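Beta-galactosidase (Trichoderma reesei, PDB 3OG2) probably hydrolyses terminal non-reducing beta-D-galactose residues from beta-D-galactosides, as a glycoside hydrolase of family 35. Local coordinates at residues S44-P49 and I318-M323; D238-G243 and L276-G281; G256-W261 and R305-N310. One frame throughout, in Å; residues are numbered along the deposited sequence. Where two conformers were deposited one is given.

Contact 1. Residues S44-P49 and I318-M323; sequences SGEVHP and IFNIYM
The His48 imidazole carries the Met323 methyl on one face, CE standing 3.5 Å from the ring centroid and almost on its normal, while Tyr322 OH and Glu46 OE2 lie at its edge in the ring plane. Met323 SD in turn sits over the centre of one face of the Tyr322 ring, so the bent thioether is held between two aromatic rings. These groups crown the C-terminal ends of two neighbouring parallel strands of the family 35 TIM barrel, 38-47 and 318-321. Lower down the strands pair in parallel: Ser44 N bonds to Phe319 O, Ile321 N to Ser44 O, and Glu46 N to Ile321 O. The chain turns a corner at Tyr322, and the peptide bond from there to Met323 is cis.

On the sheet face of Ser44 and Asn320, Ser44 OG donates to Asn320 OD1 at 2.8 Å from above the amide plane. Glu46 CG, anti to the backbone N (chi1 -168°), lies 3.5 Å from Tyr322 CD2, and the bend at chi2 sets CD beside the same ring carbon. Asn320 ND2 reaches Glu46 OE1 at 2.9 Å. This buried OE1 is also hydrogen-bonded to Ser74 OG, and OE2 makes a salt bridge with Arg114. Beyond, Tyr322 OH bonds to Tyr342 OH, and the His48 ring meets that of Tyr76, a galactose-binding residue. His48 NE2 donates to the anti lone pair of Glu46 OE2 at 2.8 Å.

Contact 2. Residues D238-G243 and L276-G281; sequences DGYPLG and LVEFQG
Tyr240 and Glu278 meet through a short hydrogen bond, OH to OE1 at 2.6 Å, at the C-terminal mouth of the TIM barrel. The parallel strands 236-239 and 275-280 are joined here as the two arms of a beta-alpha-beta unit whose helix is 261-268, and Glu278 is a galactose-binding residue. Its CG is anti to the carbonyl carbon (chi1 -58°) and the chain runs extended from there to the carboxylate. The phenol oxygen meets OE1 on the anti side, 25° out of the carboxylate plane, while OE1 itself lies at the edge of the tyrosine ring, in its plane. Over one face of the same ring lies the backbone N of Gln280.

Asp238 projects from the same sheet face as Glu278, and its OD2 comes to 3.3 Å from Glu278 OE1, two acceptors side by side. Arg114 makes a salt bridge to Glu278 OE2, and Asn215 ND2 gives weak hydrogen bonds to Glu278 OE2 and Asp238 OD2. Backbone bonds from Gly239 N to Glu278 O and from Gln280 N to Gly239 O hold the strands in line beneath.

Pro241 crosses Phe279 at about a right angle, Pro241 CG lying 3.6 Å from Phe279 CZ. Farther along, Gln280 sends its CG anti to the backbone N (chi1 -175°) and stretches past the Tyr240 ring, where Gln280 CB lies 3.7 Å from Tyr240 CD2. The amide at its end ties down the turn after the strand, in one of the two conformers modelled for Leu242 and Gly243: Gln280 OE1 takes Leu242 N at 3.0 Å and, weakly, Gly243 N. Gln280 NE2, which has a second acceptor in Gly282 O, donates to Gly243 O at 2.8 Å, with the acceptor in the amide plane but the nitrogen above the plane of the glycine carbonyl.

Contact 3. Residues G256-W261 and R305-N310; sequences GLPTTW and RVFYKN. With MAN (alpha-D-mannopyranose), chain B.
A loop-on-helix contact on the outer layer of the TIM barrel, away from the galactose site, brings residues 256-261, which lead into helix 261-268, against helix 301-313. Its polar fastening is one nearly straight hydrogen bond from Asn310 ND2 to Pro258 O, 2.9 Å long with an angle of 167° at the hydrogen. The donor lies in the carbonyl plane on a lone pair, and the oxygen is in turn close to the amide plane, so the two groups are well matched in orientation. Asn310 CG, anti to the backbone N (chi1 -175°), carries the amide toward the loop.

Leu257 reaches toward the same asparagine, tip to tip, and puts CD1 3.6 Å from Asn310 ND2. This methyl also makes a CH-pi contact with Phe307, sitting over the ring face, offset toward the rim and 4.1 Å from the centroid. Gly256 O approaches the edge of that ring near its plane, 3.7 Å from Phe307 CE2, and Pro258 CD touches it obliquely.

From the start of the helical segment Arg305 extends toward a mannose of a glycan attached to the protein. Its NH2 gives a bond of 3.1 Å to MAN O3, and NH1 a longer one to the same oxygen; the sugar is also held by His301 and Glu302.

The helix packs between several elements: Phe307 touches Phe279 of strand 275-280, Tyr308 lies against helix 357-370, and Lys309 forms a salt bridge with Glu470, while Leu257 leans on Arg411 of strand 406-412, in an antiparallel sheet beyond the barrel.

Overall arrangement
All three contacts belong to the TIM-barrel domain. Contacts 1 and 2 are buried neighbours in its sheet, since strands 275-280 and 318-321 pair; Tyr240 OH of contact 2 packs 3.2 Å from Tyr322 CG of contact 1. Contact 3 is only partly buried, about 21 Å from the chain centre to its own, against 8 Å for contact 1 and 13 Å for contact 2. Contacts 1 and 2 combine parallel strand bonds with carboxylate and amide hydrogen bonds near the galactose site, whereas 256-261 and 305-310 meet mainly through apolar groups and one amide bond. Tyr308 links the layers, packing on Phe319 and Ile321 and probably hydrogen-bonding through OH to Gln280 O.

Contact 1. Residues S44-P49 and I318-M323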
loop_
_atom_site.group_PDB
_atom_site.type_symbol
_atom_site.label_atom_id
_atom_site.label_comp_id
_atom_site.label_asym_id
_atom_site.label_seq_id
_atom_site.Cartn_x
_atom_site.Cartn_y
_atom_site.Cartn_z
ATOM N N SER A 44 5.528 9.136 7.776
ATOM C CA SER A 44 5.827 8.357 6.578
ATOM C C SER A 44 4.650 7.553 6.114
ATOM O O SER A 44 3.841 7.147 6.962
ATOM C CB SER A 44 7.002 7.424 6.967
ATOM O OG SER A 44 7.365 6.595 5.856
ATOM N N GLY A 45 4.614 7.307 4.821
ATOM C CA GLY A 45 3.577 6.450 4.264
ATOM C C GLY A 45 4.213 5.272 3.535
ATOM O O GLY A 45 5.182 5.497 2.798
ATOM N N GLU A 46 3.646 4.106 3.598
ATOM C CA GLU A 46 4.182 2.949 2.909
ATOM C C GLU A 46 3.681 2.895 1.450
ATOM O O GLU A 46 2.467 3.016 1.223
ATOM C CB GLU A 46 3.714 1.650 3.599
ATOM C CG GLU A 46 4.468 0.450 3.089
ATOM C CD GLU A 46 5.771 0.131 3.770
ATOM O OE1 GLU A 46 6.206 0.841 4.726
ATOM O OE2 GLU A 46 6.419 -0.878 3.348
ATOM N N VAL A 47 4.636 2.699 0.542
ATOM C CA VAL A 47 4.397 2.563 -0.910
ATOM C C VAL A 47 5.322 1.473 -1.424
ATOM O O VAL A 47 6.492 1.499 -1.076
ATOM C CB VAL A 47 4.691 3.869 -1.655
ATOM C CG1 VAL A 47 4.526 3.684 -3.176
ATOM C CG2 VAL A 47 3.823 5.016 -1.140
ATOM N N HIS A 48 4.810 0.564 -2.236
ATOM C CA HIS A 48 5.667 -0.538 -2.720
ATOM C C HIS A 48 5.867 -0.359 -4.204
ATOM O O HIS A 48 4.927 -0.496 -4.968
ATOM C CB HIS A 48 5.023 -1.888 -2.467
ATOM C CG HIS A 48 4.917 -2.160 -0.980
ATOM N ND1 HIS A 48 4.151 -3.139 -0.465
ATOM C CD2 HIS A 48 5.569 -1.519 0.037
ATOM C CE1 HIS A 48 4.305 -3.088 0.876
ATOM N NE2 HIS A 48 5.147 -2.118 1.203
ATOM N N PRO A 49 7.073 0.003 -4.652
ATOM C CA PRO A 49 7.272 0.355 -6.073
ATOM C C PRO A 49 6.865 -0.779 -6.990
ATOM O O PRO A 49 6.358 -0.527 -8.091
ATOM C CB PRO A 49 8.760 0.683 -6.175
ATOM C CG PRO A 49 9.390 0.232 -4.919
ATOM C CD PRO A 49 8.303 0.202 -3.851
ATOM N N ILE A 318 8.819 8.733 14.948
ATOM C CA ILE A 318 9.059 8.138 13.600
ATOM C C ILE A 318 7.815 7.262 13.426
ATOM O O ILE A 318 7.627 6.307 14.207
ATOM C CB ILE A 318 10.356 7.325 13.514
ATOM C CG1 ILE A 318 11.598 8.204 13.758
ATOM C CG2 ILE A 318 10.404 6.590 12.157
ATOM C CD1 ILE A 318 12.896 7.453 13.726
ATOM N N PHE A 319 6.952 7.621 12.473
ATOM C CA PHE A 319 5.599 7.042 12.422
ATOM C C PHE A 319 5.281 6.744 10.984
ATOM O O PHE A 319 5.133 7.690 10.182
ATOM C CB PHE A 319 4.656 8.099 13.027
ATOM C CG PHE A 319 3.199 7.667 13.213
ATOM C CD1 PHE A 319 2.776 6.349 13.326
ATOM C CD2 PHE A 319 2.275 8.693 13.315
ATOM C CE1 PHE A 319 1.432 6.040 13.565
ATOM C CE2 PHE A 319 0.927 8.380 13.528
ATOM C CZ PHE A 319 0.518 7.087 13.659
ATOM N N ASN A 320 5.144 5.464 10.606
ATOM C CA ASN A 320 4.895 5.084 9.223
ATOM C C ASN A 320 3.580 4.326 9.122
ATOM O O ASN A 320 3.330 3.411 9.905
ATOM C CB ASN A 320 6.036 4.216 8.711
ATOM C CG ASN A 320 5.792 3.708 7.291
ATOM O OD1 ASN A 320 5.611 4.504 6.353
ATOM N ND2 ASN A 320 5.762 2.406 7.091
ATOM N N ILE A 321 2.770 4.754 8.163
ATOM C CA ILE A 321 1.433 4.198 7.966
ATOM C C ILE A 321 1.430 3.149 6.875
ATOM O O ILE A 321 1.715 3.423 5.708
ATOM C CB ILE A 321 0.440 5.333 7.590
ATOM C CG1 ILE A 321 0.418 6.469 8.649
ATOM C CG2 ILE A 321 -0.973 4.773 7.330
ATOM C CD1 ILE A 321 0.235 5.940 10.082
ATOM N N TYR A 322 1.163 1.872 7.284
ATOM C CA TYR A 322 1.209 0.712 6.377
ATOM C C TYR A 322 -0.245 0.349 6.111
ATOM O O TYR A 322 -0.883 -0.111 7.088
ATOM C CB TYR A 322 1.989 -0.430 7.067
ATOM C CG TYR A 322 2.187 -1.595 6.117
ATOM C CD1 TYR A 322 1.155 -2.447 5.724
ATOM C CD2 TYR A 322 3.447 -1.870 5.559
ATOM C CE1 TYR A 322 1.335 -3.487 4.870
ATOM C CE2 TYR A 322 3.671 -2.921 4.677
ATOM C CZ TYR A 322 2.608 -3.721 4.335
ATOM O OH TYR A 322 2.788 -4.740 3.430
ATOM N N MET A 323 -0.780 0.333 4.903
ATOM C CA MET A 323 -0.253 0.979 3.696
ATOM C C MET A 323 -0.793 2.420 3.617
ATOM O O MET A 323 -1.867 2.714 4.166
ATOM C CB MET A 323 -0.774 0.262 2.452
ATOM C CG MET A 323 -0.280 -1.195 2.306
ATOM S SD MET A 323 1.514 -1.336 2.236
ATOM C CE MET A 323 1.863 -0.614 0.631
#

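Contact 2. Residues D238-G243 and L276-G281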
loop_
_atom_site.group_PDB
_atom_site.type_symbol
_atom_site.label_atom_id
_atom_site.label_comp_id
_atom_site.label_asym_id
_atom_site.label_seq_id
_atom_site.Cartn_x
_atom_site.Cartn_y
_atom_site.Cartn_z
ATOM N N ASP A 238 6.006 -2.511 15.413
ATOM C CA ASP A 238 4.803 -2.344 14.574
ATOM C C ASP A 238 3.537 -2.451 15.403
ATOM O O ASP A 238 3.598 -2.805 16.597
ATOM C CB ASP A 238 4.808 -3.428 13.501
ATOM C CG ASP A 238 5.976 -3.240 12.542
ATOM O OD1 ASP A 238 6.670 -2.202 12.553
ATOM O OD2 ASP A 238 6.234 -4.161 11.697
ATOM N N GLY A 239 2.409 -2.123 14.807
ATOM C CA GLY A 239 1.147 -2.344 15.518
ATOM C C GLY A 239 -0.027 -2.316 14.569
ATOM O O GLY A 239 -0.125 -1.380 13.770
ATOM N N TYR A 240 -0.911 -3.316 14.688
ATOM C CA TYR A 240 -2.141 -3.379 13.920
ATOM C C TYR A 240 -3.280 -3.680 14.909
ATOM O O TYR A 240 -3.870 -4.761 14.913
ATOM C CB TYR A 240 -2.064 -4.456 12.841
ATOM C CG TYR A 240 -1.069 -4.104 11.774
ATOM C CD1 TYR A 240 0.282 -4.441 11.953
ATOM C CD2 TYR A 240 -1.450 -3.480 10.593
ATOM C CE1 TYR A 240 1.237 -4.132 10.984
ATOM C CE2 TYR A 240 -0.514 -3.177 9.605
ATOM C CZ TYR A 240 0.823 -3.515 9.811
ATOM O OH TYR A 240 1.730 -3.198 8.794
ATOM N N PRO A 241 -3.575 -2.721 15.779
ATOM C CA PRO A 241 -4.417 -3.028 16.941
ATOM C C PRO A 241 -5.840 -3.339 16.593
ATOM O O PRO A 241 -6.505 -3.990 17.422
ATOM C CB PRO A 241 -4.312 -1.762 17.810
ATOM C CG PRO A 241 -3.754 -0.680 16.931
ATOM C CD PRO A 241 -3.043 -1.341 15.765
ATOM N N LEU A 242 -6.266 -2.578 15.578
ATOM C CA LEU A 242 -7.701 -2.555 15.306
ATOM C C LEU A 242 -8.031 -3.934 14.747
ATOM O O LEU A 242 -9.137 -4.446 14.794
ATOM C CB LEU A 242 -8.124 -1.440 14.342
ATOM C CG LEU A 242 -9.602 -1.501 13.956
ATOM C CD1 LEU A 242 -10.492 -1.292 15.173
ATOM C CD2 LEU A 242 -9.944 -0.533 12.855
ATOM N N GLY A 243 -7.027 -4.593 14.175
ATOM C CA GLY A 243 -7.198 -5.917 13.666
ATOM C C GLY A 243 -7.779 -5.840 12.256
ATOM O O GLY A 243 -7.876 -4.762 11.688
ATOM N N LEU A 276 7.282 3.766 15.321
ATOM C CA LEU A 276 6.304 2.805 14.852
ATOM C C LEU A 276 6.586 2.664 13.348
ATOM O O LEU A 276 6.171 3.487 12.536
ATOM C CB LEU A 276 4.859 3.253 15.099
ATOM C CG LEU A 276 4.499 3.281 16.588
ATOM C CD1 LEU A 276 3.125 3.935 16.774
ATOM C CD2 LEU A 276 4.521 1.867 17.175
ATOM N N VAL A 277 7.345 1.638 13.014
ATOM C CA VAL A 277 7.818 1.483 11.635
ATOM C C VAL A 277 6.704 0.973 10.742
ATOM O O VAL A 277 6.683 1.186 9.540
ATOM C CB VAL A 277 9.058 0.550 11.632
ATOM C CG1 VAL A 277 9.496 0.189 10.210
ATOM C CG2 VAL A 277 10.144 1.325 12.355
ATOM N N GLU A 278 5.686 0.281 11.295
ATOM C CA GLU A 278 4.443 -0.004 10.574
ATOM C C GLU A 278 3.303 0.193 11.559
ATOM O O GLU A 278 3.259 -0.516 12.587
ATOM C CB GLU A 278 4.280 -1.421 10.049
ATOM C CG GLU A 278 5.430 -1.820 9.104
ATOM C CD GLU A 278 5.328 -3.297 8.813
ATOM O OE1 GLU A 278 4.262 -3.945 9.008
ATOM O OE2 GLU A 278 6.336 -3.876 8.349
ATOM N N PHE A 279 2.415 1.117 11.259
ATOM C CA PHE A 279 1.198 1.248 12.051
ATOM C C PHE A 279 0.013 1.146 11.098
ATOM O O PHE A 279 0.023 1.723 10.005
ATOM C CB PHE A 279 1.179 2.554 12.853
ATOM C CG PHE A 279 0.001 2.487 13.837
ATOM C CD1 PHE A 279 0.113 1.761 15.039
ATOM C CD2 PHE A 279 -1.203 3.105 13.528
ATOM C CE1 PHE A 279 -0.988 1.679 15.886
ATOM C CE2 PHE A 279 -2.278 3.016 14.392
ATOM C CZ PHE A 279 -2.191 2.292 15.552
ATOM N N GLN A 280 -1.029 0.434 11.520
ATOM C CA GLN A 280 -2.180 0.144 10.683
ATOM C C GLN A 280 -2.750 1.345 9.941
ATOM O O GLN A 280 -3.188 2.351 10.535
ATOM C CB GLN A 280 -3.246 -0.440 11.630
ATOM C CG GLN A 280 -4.482 -0.926 10.887
ATOM C CD GLN A 280 -5.204 -2.014 11.667
ATOM O OE1 GLN A 280 -5.109 -2.117 12.902
ATOM N NE2 GLN A 280 -5.916 -2.863 10.931
ATOM N N GLY A 281 -2.790 1.178 8.616
ATOM C CA GLY A 281 -3.444 2.111 7.705
ATOM C C GLY A 281 -4.539 1.452 6.883
ATOM O O GLY A 281 -5.073 2.131 5.982
#

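Contact 3. Residues G256-W261 and R305-N310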
loop_
_atom_site.group_PDB
_atom_site.type_symbol
_atom_site.label_atom_id
_atom_site.label_comp_id
_atom_site.label_asym_id
_atom_site.label_seq_id
_atom_site.Cartn_x
_atom_site.Cartn_y
_atom_site.Cartn_z
ATOM N N GLY A 256 -8.671 -2.988 22.530
ATOM C CA GLY A 256 -7.940 -2.832 21.242
ATOM C C GLY A 256 -7.011 -1.632 21.229
ATOM O O GLY A 256 -6.045 -1.580 20.438
ATOM N N LEU A 257 -7.213 -0.590 22.049
ATOM C CA LEU A 257 -6.338 0.584 21.978
ATOM C C LEU A 257 -5.026 0.272 22.647
ATOM O O LEU A 257 -5.004 -0.155 23.808
ATOM C CB LEU A 257 -7.048 1.761 22.659
ATOM C CG LEU A 257 -6.305 3.087 22.453
ATOM C CD1 LEU A 257 -6.492 3.637 21.051
ATOM C CD2 LEU A 257 -6.764 4.102 23.507
ATOM N N PRO A 258 -3.884 0.491 22.019
ATOM C CA PRO A 258 -2.614 0.274 22.757
ATOM C C PRO A 258 -2.398 1.254 23.887
ATOM O O PRO A 258 -2.482 2.480 23.693
ATOM C CB PRO A 258 -1.546 0.544 21.696
ATOM C CG PRO A 258 -2.224 0.698 20.391
ATOM C CD PRO A 258 -3.669 0.898 20.623
ATOM N N THR A 259 -2.115 0.735 25.082
ATOM C CA THR A 259 -1.970 1.666 26.201
ATOM C C THR A 259 -0.593 1.516 26.859
ATOM O O THR A 259 -0.375 2.185 27.863
ATOM C CB THR A 259 -3.036 1.394 27.282
ATOM O OG1 THR A 259 -2.908 0.041 27.744
ATOM C CG2 THR A 259 -4.438 1.585 26.699
ATOM N N THR A 260 0.309 0.690 26.323
ATOM C CA THR A 260 1.569 0.440 27.034
ATOM C C THR A 260 2.791 0.916 26.306
ATOM O O THR A 260 3.895 0.715 26.795
ATOM C CB THR A 260 1.750 -1.080 27.298
ATOM O OG1 THR A 260 1.891 -1.743 26.060
ATOM C CG2 THR A 260 0.508 -1.675 27.985
ATOM N N TRP A 261 2.652 1.548 25.130
ATOM C CA TRP A 261 3.836 1.710 24.289
ATOM C C TRP A 261 4.817 2.760 24.806
ATOM O O TRP A 261 6.021 2.616 24.511
ATOM C CB TRP A 261 3.368 1.952 22.855
ATOM C CG TRP A 261 2.842 0.732 22.185
ATOM C CD1 TRP A 261 2.910 -0.557 22.593
ATOM C CD2 TRP A 261 2.137 0.702 20.926
ATOM N NE1 TRP A 261 2.293 -1.405 21.693
ATOM C CE2 TRP A 261 1.823 -0.639 20.656
ATOM C CE3 TRP A 261 1.765 1.734 20.026
ATOM C CZ2 TRP A 261 1.138 -1.049 19.497
ATOM C CZ3 TRP A 261 1.089 1.323 18.887
ATOM C CH2 TRP A 261 0.778 -0.029 18.628
ATOM N N ARG A 305 -8.305 9.282 13.666
ATOM C CA ARG A 305 -8.151 10.355 14.692
ATOM C C ARG A 305 -8.027 9.736 16.082
ATOM O O ARG A 305 -7.237 10.289 16.871
ATOM C CB ARG A 305 -9.228 11.375 14.541
ATOM C CG ARG A 305 -10.598 10.801 14.779
ATOM C CD ARG A 305 -11.627 11.708 14.021
ATOM N NE ARG A 305 -12.942 11.293 14.479
ATOM C CZ ARG A 305 -14.111 11.784 14.039
ATOM N NH1 ARG A 305 -14.206 12.703 13.061
ATOM N NH2 ARG A 305 -15.225 11.317 14.611
ATOM N N VAL A 306 -8.708 8.631 16.405
ATOM C CA VAL A 306 -8.508 8.069 17.762
ATOM C C VAL A 306 -7.179 7.357 17.883
ATOM O O VAL A 306 -6.397 7.594 18.826
ATOM C CB VAL A 306 -9.662 7.108 18.129
ATOM C CG1 VAL A 306 -9.420 6.470 19.501
ATOM C CG2 VAL A 306 -11.026 7.807 18.105
ATOM N N PHE A 307 -6.890 6.424 16.943
ATOM C CA PHE A 307 -5.676 5.634 17.134
ATOM C C PHE A 307 -4.386 6.383 16.808
ATOM O O PHE A 307 -3.355 6.150 17.455
ATOM C CB PHE A 307 -5.719 4.360 16.260
ATOM C CG PHE A 307 -6.614 3.271 16.827
ATOM C CD1 PHE A 307 -7.983 3.317 16.669
ATOM C CD2 PHE A 307 -5.983 2.184 17.499
ATOM C CE1 PHE A 307 -8.769 2.298 17.141
ATOM C CE2 PHE A 307 -6.801 1.161 18.008
ATOM C CZ PHE A 307 -8.168 1.219 17.824
ATOM N N TYR A 308 -4.386 7.266 15.816
ATOM C CA TYR A 308 -3.119 7.949 15.477
ATOM C C TYR A 308 -2.794 8.981 16.537
ATOM O O TYR A 308 -1.638 9.132 16.947
ATOM C CB TYR A 308 -3.117 8.563 14.095
ATOM C CG TYR A 308 -3.229 7.551 12.949
ATOM C CD1 TYR A 308 -3.341 6.187 13.166
ATOM C CD2 TYR A 308 -3.207 8.020 11.641
ATOM C CE1 TYR A 308 -3.432 5.304 12.100
ATOM C CE2 TYR A 308 -3.310 7.141 10.569
ATOM C CZ TYR A 308 -3.416 5.792 10.813
ATOM O OH TYR A 308 -3.519 4.927 9.748
ATOM N N LYS A 309 -3.804 9.710 17.037
ATOM C CA LYS A 309 -3.513 10.647 18.144
ATOM C C LYS A 309 -3.137 9.877 19.404
ATOM O O LYS A 309 -2.383 10.423 20.215
ATOM C CB LYS A 309 -4.729 11.552 18.382
ATOM C CG LYS A 309 -4.942 12.509 17.188
ATOM C CD LYS A 309 -6.190 13.367 17.346
ATOM C CE LYS A 309 -6.456 14.122 16.024
ATOM N NZ LYS A 309 -7.560 15.078 16.122
ATOM N N ASN A 310 -3.603 8.619 19.569
ATOM C CA ASN A 310 -3.124 7.843 20.710
ATOM C C ASN A 310 -1.645 7.525 20.598
ATOM O O ASN A 310 -0.975 7.311 21.627
ATOM C CB ASN A 310 -3.947 6.552 20.772
ATOM C CG ASN A 310 -3.617 5.725 21.978
ATOM O OD1 ASN A 310 -3.821 6.202 23.122
ATOM N ND2 ASN A 310 -3.116 4.509 21.747
HETATM C C1 MAN B . -20.084 13.471 10.996
HETATM C C2 MAN B . -19.304 13.804 12.254
HETATM C C3 MAN B . -18.009 12.996 12.366
HETATM C C4 MAN B . -18.362 11.520 12.230
HETATM C C5 MAN B . -19.058 11.270 10.882
HETATM C C6 MAN B . -19.553 9.805 10.811
HETATM O O2 MAN B . -20.170 13.464 13.325
HETATM O O3 MAN B . -17.380 13.239 13.604
HETATM O O4 MAN B . -17.162 10.786 12.245
HETATM O O5 MAN B . -20.226 12.087 10.845
HETATM O O6 MAN B . -20.033 9.539 9.504
#